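Local atomic coordinates of putative fructose-bisphosphate aldolase (Coccidioides immitis, PDB entry 3PM6), a protein that belongs to the class II fructose-bisphosphate aldolase family, folds as a TIM barrel and carries a zinc ion held by three histidines. Residues H227-D230 and P231-K234; Y208-L211 and Q212-E216; R263-A266 and G267-I271; A138-A142 and R143-T147. All coordinates share one frame; numbering follows the deposited sequence.

Interaction 1 of 4, residues H227-D230 and P231-K234; sequences HGAD and PFTK. With ZN (zinc ion), chain S.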
loop_
_atom_site.group_PDB
_atom_site.type_symbol
_atom_site.label_atom_id
_atom_site.label_comp_id
_atom_site.label_asym_id
_atom_site.label_seq_id
_atom_site.Cartn_x
_atom_site.Cartn_y
_atom_site.Cartn_z
ATOM N N HIS A 227 22.799 -4.022 -10.565
ATOM C CA HIS A 227 22.422 -4.469 -9.210
ATOM C C HIS A 227 23.546 -4.170 -8.228
ATOM O O HIS A 227 24.714 -4.031 -8.656
ATOM C CB HIS A 227 22.212 -5.995 -9.219
ATOM C CG HIS A 227 20.933 -6.414 -9.865
ATOM N ND1 HIS A 227 19.854 -6.847 -9.140
ATOM C CD2 HIS A 227 20.554 -6.441 -11.168
ATOM C CE1 HIS A 227 18.851 -7.115 -9.965
ATOM N NE2 HIS A 227 19.253 -6.888 -11.199
ATOM N N GLY A 228 23.198 -4.115 -6.935
ATOM C CA GLY A 228 24.127 -3.818 -5.870
ATOM C C GLY A 228 24.701 -2.397 -5.856
ATOM O O GLY A 228 25.833 -2.158 -5.397
ATOM N N ALA A 229 23.887 -1.453 -6.299
ATOM C CA ALA A 229 24.301 -0.096 -6.548
ATOM C C ALA A 229 24.124 0.876 -5.362
ATOM O O ALA A 229 24.509 2.040 -5.448
ATOM C CB ALA A 229 23.563 0.418 -7.807
ATOM N N ASP A 230 23.554 0.395 -4.253
ATOM C CA ASP A 230 23.184 1.261 -3.134
ATOM C C ASP A 230 24.254 2.293 -2.705
ATOM O O ASP A 230 23.938 3.493 -2.616
ATOM C CB ASP A 230 22.736 0.428 -1.927
ATOM C CG ASP A 230 21.296 -0.007 -2.047
ATOM O OD1 ASP A 230 20.474 0.841 -2.445
ATOM O OD2 ASP A 230 20.977 -1.164 -1.687
ATOM N N PRO A 231 25.504 1.845 -2.465
ATOM C CA PRO A 231 26.547 2.766 -2.008
ATOM C C PRO A 231 27.288 3.446 -3.169
ATOM O O PRO A 231 28.339 4.030 -2.929
ATOM C CB PRO A 231 27.533 1.825 -1.286
ATOM C CG PRO A 231 27.447 0.549 -2.104
ATOM C CD PRO A 231 26.031 0.469 -2.628
ATOM N N PHE A 232 26.756 3.365 -4.403
ATOM C CA PHE A 232 27.463 3.908 -5.573
ATOM C C PHE A 232 27.424 5.458 -5.598
ATOM O O PHE A 232 26.532 6.116 -5.018
ATOM C CB PHE A 232 26.933 3.316 -6.906
ATOM C CG PHE A 232 27.328 1.868 -7.156
ATOM C CD1 PHE A 232 27.980 1.116 -6.187
ATOM C CD2 PHE A 232 27.026 1.253 -8.366
ATOM C CE1 PHE A 232 28.371 -0.218 -6.426
ATOM C CE2 PHE A 232 27.374 -0.105 -8.612
ATOM C CZ PHE A 232 28.032 -0.842 -7.632
ATOM N N THR A 233 28.411 6.027 -6.273
ATOM C CA THR A 233 28.587 7.479 -6.345
ATOM C C THR A 233 28.190 7.855 -7.773
ATOM O O THR A 233 28.023 6.986 -8.609
ATOM C CB THR A 233 30.083 7.882 -6.097
ATOM O OG1 THR A 233 30.898 7.232 -7.070
ATOM C CG2 THR A 233 30.575 7.482 -4.714
ATOM N N LYS A 234 28.044 9.138 -8.050
ATOM C CA LYS A 234 27.748 9.585 -9.388
ATOM C C LYS A 234 28.801 9.097 -10.386
ATOM O O LYS A 234 28.479 8.683 -11.505
ATOM C CB LYS A 234 27.702 11.128 -9.444
ATOM C CG LYS A 234 27.814 11.658 -10.922
ATOM C CD LYS A 234 26.826 12.787 -11.175
ATOM C CE LYS A 234 26.535 12.975 -12.654
ATOM N NZ LYS A 234 25.051 12.879 -12.861
HETATM ZN ZN ZN S . 19.494 -6.926 -7.070
HETATM O O HOH W 1 23.807 5.503 -4.372
#
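Phe232 folds back over the backbone of Ala229, and its ring is the side chain to follow outward. CB starts close to the chain, 3.1 Å from Ala229 O, and CG stays near the same carbonyl. With CG anti to the carbonyl carbon (chi1 -73°), the ring is swung beside the Phe232 backbone N and onto the preceding turn. CD2 meets Ala229 CB at 3.6 Å; CE2 follows a little farther from that methyl. Across the ring, CE1 comes within 3.4 Å of Gly228 O, and CZ, at the tip, reaches the same oxygen. The middle of the face sits on Ala229 CA in a CH-pi contact, 3.5 Å from CA to the ring centroid and 12° off the normal. Tyr199 and Val204 also pack against this side chain, and the hydroxyl of Tyr199 bonds to Gly228 O.

The backbone beneath is a type I beta turn from Ala229 to Phe232, in the loop that follows barrel strand 223-226 of the TIM barrel. Phe232 N closes it on Ala229 O at 2.8 Å, approaching from above the carbonyl plane. A water joins Asp230 O and Phe232 O, donating to both. Asp230 directs its carboxylate to the backbone N atoms of Asn251 and Ala253. At the start of the loop, His227 ND1 binds the zinc ion at 2.1 Å, with His91 and His196 as the other protein ligands. Its NE2 bonds to Glu148, a second-shell carboxylate which, with the zinc bond at ND1, helps fix the rotation of the imidazole.

Interaction 2 of 4, residues Y208-L211 and Q212-E216; sequences YERL and QRINE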
loop_
_atom_site.group_PDB
_atom_site.type_symbol
_atom_site.label_atom_id
_atom_site.label_comp_id
_atom_site.label_asym_id
_atom_site.label_seq_id
_atom_site.Cartn_x
_atom_site.Cartn_y
_atom_site.Cartn_z
ATOM N N TYR A 208 35.059 -2.827 -14.930
ATOM C CA TYR A 208 34.443 -2.030 -16.004
ATOM C C TYR A 208 34.774 -2.596 -17.370
ATOM O O TYR A 208 33.965 -2.525 -18.297
ATOM C CB TYR A 208 34.883 -0.575 -15.911
ATOM C CG TYR A 208 34.399 0.125 -14.658
ATOM C CD1 TYR A 208 33.055 0.491 -14.531
ATOM C CD2 TYR A 208 35.274 0.407 -13.595
ATOM C CE1 TYR A 208 32.578 1.138 -13.394
ATOM C CE2 TYR A 208 34.821 1.074 -12.456
ATOM C CZ TYR A 208 33.453 1.419 -12.364
ATOM O OH TYR A 208 32.945 2.048 -11.258
ATOM N N GLU A 209 35.963 -3.179 -17.487
ATOM C CA GLU A 209 36.382 -3.835 -18.730
ATOM C C GLU A 209 35.459 -5.008 -19.070
ATOM O O GLU A 209 34.976 -5.105 -20.196
ATOM C CB GLU A 209 37.856 -4.272 -18.659
ATOM C CG GLU A 209 38.818 -3.087 -18.861
ATOM C CD GLU A 209 40.273 -3.445 -18.562
ATOM O OE1 GLU A 209 40.576 -4.660 -18.428
ATOM O OE2 GLU A 209 41.119 -2.519 -18.475
ATOM N N ARG A 210 35.202 -5.873 -18.083
ATOM C CA ARG A 210 34.255 -6.972 -18.231
ATOM C C ARG A 210 32.904 -6.408 -18.697
ATOM O O ARG A 210 32.321 -6.884 -19.675
ATOM C CB ARG A 210 34.094 -7.706 -16.896
ATOM C CG ARG A 210 33.145 -8.894 -16.920
ATOM C CD ARG A 210 33.110 -9.577 -15.546
ATOM N NE ARG A 210 34.380 -10.232 -15.234
ATOM C CZ ARG A 210 34.717 -11.464 -15.641
ATOM N NH1 ARG A 210 33.868 -12.183 -16.376
ATOM N NH2 ARG A 210 35.906 -11.978 -15.302
ATOM N N LEU A 211 32.443 -5.362 -18.018
ATOM C CA LEU A 211 31.185 -4.730 -18.359
ATOM C C LEU A 211 31.133 -4.280 -19.819
ATOM O O LEU A 211 30.190 -4.625 -20.508
ATOM C CB LEU A 211 30.890 -3.553 -17.410
ATOM C CG LEU A 211 29.560 -2.871 -17.647
ATOM C CD1 LEU A 211 28.436 -3.924 -17.499
ATOM C CD2 LEU A 211 29.377 -1.656 -16.680
ATOM N N GLN A 212 32.140 -3.528 -20.298
ATOM C CA GLN A 212 32.141 -3.055 -21.712
ATOM C C GLN A 212 32.160 -4.253 -22.673
ATOM O O GLN A 212 31.411 -4.255 -23.638
ATOM C CB GLN A 212 33.227 -1.978 -22.008
ATOM C CG GLN A 212 33.308 -1.348 -23.486
ATOM C CD GLN A 212 31.961 -0.796 -24.135
ATOM O OE1 GLN A 212 31.522 -1.307 -25.160
ATOM N NE2 GLN A 212 31.376 0.234 -23.581
ATOM N N ARG A 213 32.942 -5.288 -22.358
ATOM C CA ARG A 213 32.986 -6.536 -23.155
ATOM C C ARG A 213 31.595 -7.159 -23.312
ATOM O O ARG A 213 31.213 -7.584 -24.408
ATOM C CB ARG A 213 33.950 -7.576 -22.531
ATOM C CG ARG A 213 35.353 -7.504 -23.062
ATOM C CD ARG A 213 36.314 -8.421 -22.347
ATOM N NE ARG A 213 37.550 -7.683 -22.129
ATOM C CZ ARG A 213 38.105 -7.473 -20.941
ATOM N NH1 ARG A 213 37.552 -8.019 -19.860
ATOM N NH2 ARG A 213 39.232 -6.759 -20.846
ATOM N N ILE A 214 30.851 -7.193 -22.211
ATOM C CA ILE A 214 29.440 -7.599 -22.218
ATOM C C ILE A 214 28.589 -6.694 -23.096
ATOM O O ILE A 214 27.836 -7.157 -23.953
ATOM C CB ILE A 214 28.887 -7.655 -20.772
ATOM C CG1 ILE A 214 29.682 -8.688 -19.952
ATOM C CG2 ILE A 214 27.345 -7.916 -20.754
ATOM C CD1 ILE A 214 29.530 -8.536 -18.488
ATOM N N ASN A 215 28.734 -5.392 -22.898
ATOM C CA ASN A 215 27.960 -4.425 -23.626
ATOM C C ASN A 215 28.222 -4.564 -25.126
ATOM O O ASN A 215 27.292 -4.612 -25.954
ATOM C CB ASN A 215 28.348 -3.049 -23.140
ATOM C CG ASN A 215 27.533 -1.980 -23.764
ATOM O OD1 ASN A 215 26.350 -2.160 -23.977
ATOM N ND2 ASN A 215 28.157 -0.860 -24.071
ATOM N N GLU A 216 29.499 -4.676 -25.469
ATOM C CA GLU A 216 29.914 -4.800 -26.862
ATOM C C GLU A 216 29.307 -6.058 -27.494
ATOM O O GLU A 216 28.872 -6.030 -28.640
ATOM C CB GLU A 216 31.439 -4.828 -26.922
ATOM C CG GLU A 216 32.005 -4.663 -28.292
ATOM C CD GLU A 216 31.912 -3.242 -28.767
ATOM O OE1 GLU A 216 31.759 -2.350 -27.903
ATOM O OE2 GLU A 216 31.968 -3.025 -29.993
#
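Leu211 and Arg213 bury the most surface here, but Arg213 makes the most telling side-chain contact, lying alongside Glu209 one helical turn earlier. The two chains run side by side and point the same way. Glu209 is extended beyond CG, while Arg213 bends at chi3 (-137°), which folds its guanidinium back over the Glu209 backbone; Glu209 O lies over one face, offset toward the rim. NH2 of Arg213 is the atom that reaches the acid: it makes a weak hydrogen bond to Glu209 OE1 at 3.5 Å, part of a salt bridge. Because the carboxylate and guanidinium planes stand 74° apart, the pair is not a flat, two-pronged one. Arg213 NH2 also touches Glu209 CB at 3.6 Å, so much of the contact is with the aliphatic base of the acid.

Leu211 meets the following turn mainly through its backbone. Leu211 O accepts from Asn215 N at 2.9 Å, while the leucine side chain leans out to pack on Arg243. Gln212 behaves likewise: Gln212 N bonds to Tyr208 O at 2.9 Å, and its CB rests near that oxygen.

On another side of the helix, CD1 of Ile214 meets CG of Arg210 at 4.0 Å, the two side chains crossing at a slant. The guanidinium of Arg210 continues outward to Thr172 O, and Ile214 packs on Ser177 of helix 174-181. Regular i to i+4 backbone bonding and an i, i+4 acid-base pair mark the first turns of helix 208-218, the helix of the beta-alpha-beta crossover between barrel strands 187-188 and 223-226.

Interaction 3 of 4, residues R263-A266 and G267-I271; sequences REKA and GSLPI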
loop_
_atom_site.group_PDB
_atom_site.type_symbol
_atom_site.label_atom_id
_atom_site.label_comp_id
_atom_site.label_asym_id
_atom_site.label_seq_id
_atom_site.Cartn_x
_atom_site.Cartn_y
_atom_site.Cartn_z
ATOM N N ARG A 263 13.114 4.666 13.590
ATOM C CA ARG A 263 13.987 4.386 14.742
ATOM C C ARG A 263 13.979 5.579 15.698
ATOM O O ARG A 263 13.810 5.416 16.907
ATOM C CB ARG A 263 15.417 4.032 14.276
ATOM C CG ARG A 263 16.541 4.254 15.307
ATOM C CD ARG A 263 17.928 3.654 14.899
ATOM N NE ARG A 263 18.556 4.351 13.766
ATOM C CZ ARG A 263 18.976 3.744 12.651
ATOM N NH1 ARG A 263 18.851 2.415 12.529
ATOM N NH2 ARG A 263 19.528 4.459 11.669
ATOM N N GLU A 264 14.111 6.777 15.134
ATOM C CA GLU A 264 14.225 8.004 15.921
ATOM C C GLU A 264 12.882 8.594 16.414
ATOM O O GLU A 264 12.828 9.201 17.476
ATOM C CB GLU A 264 14.996 9.055 15.121
ATOM N N LYS A 265 11.815 8.418 15.644
ATOM C CA LYS A 265 10.597 9.192 15.853
ATOM C C LYS A 265 9.316 8.411 16.221
ATOM O O LYS A 265 8.309 9.032 16.573
ATOM C CB LYS A 265 10.324 10.135 14.657
ATOM C CG LYS A 265 11.489 11.027 14.317
ATOM C CD LYS A 265 11.067 12.462 14.148
ATOM C CE LYS A 265 12.260 13.443 14.118
ATOM N NZ LYS A 265 12.842 13.620 12.729
ATOM N N ALA A 266 9.323 7.085 16.132
ATOM C CA ALA A 266 8.095 6.365 16.470
ATOM C C ALA A 266 7.881 6.531 17.962
ATOM O O ALA A 266 8.835 6.488 18.737
ATOM C CB ALA A 266 8.179 4.915 16.115
ATOM N N GLY A 267 6.632 6.723 18.365
ATOM C CA GLY A 267 6.337 7.049 19.773
ATOM C C GLY A 267 6.488 8.532 20.106
ATOM O O GLY A 267 6.178 8.938 21.213
ATOM N N SER A 268 6.936 9.344 19.147
ATOM C CA SER A 268 7.162 10.767 19.387
ATOM C C SER A 268 6.341 11.716 18.530
ATOM O O SER A 268 6.323 12.929 18.777
ATOM C CB SER A 268 8.629 11.079 19.209
ATOM O OG SER A 268 9.313 10.635 20.362
ATOM N N LEU A 269 5.665 11.157 17.533
ATOM C CA LEU A 269 4.890 11.923 16.563
ATOM C C LEU A 269 3.606 11.170 16.302
ATOM O O LEU A 269 3.582 9.949 16.447
ATOM C CB LEU A 269 5.651 12.013 15.238
ATOM C CG LEU A 269 6.907 12.869 15.172
ATOM C CD1 LEU A 269 7.485 12.780 13.762
ATOM C CD2 LEU A 269 6.615 14.302 15.552
ATOM N N PRO A 270 2.538 11.878 15.903
ATOM C CA PRO A 270 1.338 11.144 15.509
ATOM C C PRO A 270 1.668 10.230 14.334
ATOM O O PRO A 270 2.539 10.578 13.506
ATOM C CB PRO A 270 0.382 12.244 15.051
ATOM C CG PRO A 270 0.844 13.483 15.767
ATOM C CD PRO A 270 2.344 13.342 15.871
ATOM N N ILE A 271 0.988 9.088 14.245
ATOM C CA ILE A 271 1.206 8.167 13.134
ATOM C C ILE A 271 1.141 8.880 11.786
ATOM O O ILE A 271 1.958 8.602 10.891
ATOM C CB ILE A 271 0.217 6.984 13.123
ATOM C CG1 ILE A 271 0.487 6.047 14.285
ATOM C CG2 ILE A 271 0.389 6.155 11.822
ATOM C CD1 ILE A 271 -0.540 4.919 14.416
#
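Lys265 and Leu269 meet where helix 252-265 ends and the chain turns back toward helix 271-292, the tip of a helical hairpin reaching well out from the barrel. Their side chains cross at a slant instead of running alongside one another. The touching atoms are aliphatic: CD1 of Leu269 lies 3.6 Å from Lys265 CD and 4.0 Å from Lys265 CB. A bend at chi2 (-132°) of Lys265 is what brings CD against that leucine methyl, and the ammonium runs on toward Glu277 of helix 271-292, a long and weak ion pair. Leu269 also touches Glu277, and Leu274 of that helix packs on both Lys265 and Ala266.

The reversal is made at Gly267, whose positive phi (83°) would press a side chain against the preceding carbonyl. Ala266, already out of helical geometry, points its methyl away from the turn and packs on Met262 of the second subunit, and Arg263 packs on Gly267 of that same subunit; the tip of this hairpin therefore belongs to the dimer contact. Ser268 leans inward, its CB 3.4 Å from Lys265 O. Lys265 O accepts the hydrogen bond closing the turn from Ser268 N at 2.9 Å, with the donor well above the carbonyl plane.

Interaction 4 of 4, residues A138-A142 and R143-T147; sequences AYCNA and RGIAT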
loop_
_atom_site.group_PDB
_atom_site.type_symbol
_atom_site.label_atom_id
_atom_site.label_comp_id
_atom_site.label_asym_id
_atom_site.label_seq_id
_atom_site.Cartn_x
_atom_site.Cartn_y
_atom_site.Cartn_z
ATOM N N ALA A 138 9.082 -17.611 -21.688
ATOM C CA ALA A 138 7.936 -17.967 -22.536
ATOM C C ALA A 138 6.632 -17.699 -21.786
ATOM O O ALA A 138 5.721 -17.038 -22.299
ATOM C CB ALA A 138 8.023 -19.461 -22.970
ATOM N N TYR A 139 6.574 -18.172 -20.539
ATOM C CA TYR A 139 5.380 -18.023 -19.727
ATOM C C TYR A 139 5.017 -16.549 -19.485
ATOM O O TYR A 139 3.840 -16.168 -19.555
ATOM C CB TYR A 139 5.560 -18.777 -18.412
ATOM C CG TYR A 139 4.288 -18.991 -17.633
ATOM C CD1 TYR A 139 3.586 -20.224 -17.702
ATOM C CD2 TYR A 139 3.778 -17.973 -16.818
ATOM C CE1 TYR A 139 2.383 -20.418 -16.956
ATOM C CE2 TYR A 139 2.600 -18.148 -16.073
ATOM C CZ TYR A 139 1.906 -19.371 -16.139
ATOM O OH TYR A 139 0.743 -19.513 -15.394
ATOM N N CYS A 140 6.019 -15.727 -19.195
ATOM C CA CYS A 140 5.808 -14.300 -18.990
ATOM C C CYS A 140 5.394 -13.583 -20.298
ATOM O O CYS A 140 4.516 -12.720 -20.310
ATOM C CB CYS A 140 7.093 -13.672 -18.435
ATOM S SG CYS A 140 7.532 -14.196 -16.748
ATOM N N ASN A 141 6.101 -13.894 -21.378
ATOM C CA ASN A 141 5.861 -13.274 -22.676
ATOM C C ASN A 141 4.416 -13.536 -23.160
ATOM O O ASN A 141 3.716 -12.606 -23.573
ATOM C CB ASN A 141 6.857 -13.806 -23.707
ATOM C CG ASN A 141 8.248 -13.211 -23.554
ATOM O OD1 ASN A 141 8.513 -12.406 -22.645
ATOM N ND2 ASN A 141 9.153 -13.598 -24.463
ATOM N N ALA A 142 3.977 -14.788 -23.061
ATOM C CA ALA A 142 2.569 -15.163 -23.320
ATOM C C ALA A 142 1.578 -14.218 -22.651
ATOM O O ALA A 142 0.459 -14.082 -23.131
ATOM C CB ALA A 142 2.289 -16.591 -22.876
ATOM N N ARG A 143 2.007 -13.550 -21.564
ATOM C CA ARG A 143 1.093 -12.743 -20.789
ATOM C C ARG A 143 1.375 -11.245 -20.881
ATOM O O ARG A 143 0.853 -10.443 -20.071
ATOM C CB ARG A 143 1.044 -13.247 -19.344
ATOM C CG ARG A 143 0.385 -14.638 -19.241
ATOM C CD ARG A 143 0.943 -15.510 -18.122
ATOM N NE ARG A 143 0.204 -16.768 -18.117
ATOM C CZ ARG A 143 0.469 -17.824 -18.889
ATOM N NH1 ARG A 143 1.502 -17.820 -19.718
ATOM N NH2 ARG A 143 -0.322 -18.898 -18.836
ATOM N N GLY A 144 2.178 -10.874 -21.874
ATOM C CA GLY A 144 2.520 -9.476 -22.102
ATOM C C GLY A 144 3.681 -8.938 -21.270
ATOM O O GLY A 144 3.931 -7.734 -21.262
ATOM N N ILE A 145 4.417 -9.829 -20.602
ATOM C CA ILE A 145 5.357 -9.403 -19.554
ATOM C C ILE A 145 6.822 -9.465 -20.014
ATOM O O ILE A 145 7.269 -10.488 -20.488
ATOM C CB ILE A 145 5.125 -10.244 -18.279
ATOM C CG1 ILE A 145 3.685 -10.024 -17.765
ATOM C CG2 ILE A 145 6.196 -9.944 -17.208
ATOM C CD1 ILE A 145 3.274 -10.990 -16.610
ATOM N N ALA A 146 7.534 -8.346 -19.900
ATOM C CA ALA A 146 8.948 -8.276 -20.208
ATOM C C ALA A 146 9.791 -8.940 -19.089
ATOM O O ALA A 146 9.310 -9.125 -17.968
ATOM C CB ALA A 146 9.349 -6.826 -20.376
ATOM N N THR A 147 11.031 -9.313 -19.383
ATOM C CA THR A 147 11.809 -10.132 -18.436
ATOM C C THR A 147 13.266 -9.734 -18.350
ATOM O O THR A 147 13.836 -9.222 -19.300
ATOM C CB THR A 147 11.771 -11.650 -18.741
ATOM O OG1 THR A 147 12.319 -11.886 -20.020
ATOM C CG2 THR A 147 10.379 -12.217 -18.693
#
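Arg143 lays its guanidinium flat on the ring of Tyr139, planes 4° apart and centres separated by 3.6 Å: a stacked cation-pi contact. NH1 sits over the ring, and CE2 of Tyr139 meets Arg143 NE at 3.4 Å. Arg143 NH1 also donates to Tyr139 O at 2.9 Å, in the carbonyl plane and on a lone pair. Stack and bond together fix the rotation of the guanidinium. The phenol OH is held by Asp103, whose OD1 makes a long, weak ion pair with Arg143 NE.

Tight as it is, this stack lies on a partly exposed side, with exposed Ala142 adding little beyond its methyl near NH1. The inner half is buried: there Cys140 CB touches Thr147 CG2 at 3.6 Å and Ile145 CB at 4.0 Å. Between the two halves a Schellman motif ends the helix. Ile145 N bonds to Cys140 O and Gly144 N to Asn141 O, both at 2.9 Å, and Gly144 supplies the positive phi (84°).

The chain thus passes from helix 126-141 into barrel strand 146-149. Cys140 and Ile145 pack on Ile117 of strand 116-119, while Tyr139, Arg143 and Ile145 share Ala102 of helix 95-103.

Along the chain the order is interaction 4, interaction 2, interaction 1, interaction 3, each closing before the next opens. All belong to one eight-stranded parallel barrel and its helices: interaction 4 leads from helix 126-141 into strand 146-149, interaction 2 lies on helix 208-218 of the outer layer, and interaction 1 follows strand 223-226, into which that helix leads. Interactions 1 and 2 are the nearest pair, about 18 Å between centres, yet they do not touch. Interaction 3 sits at the far end of the helix after strand 245-250, where it runs out from the barrel to the second subunit. The zinc-bearing loop of interaction 1 and this subunit contact lie about 29 Å apart between centres.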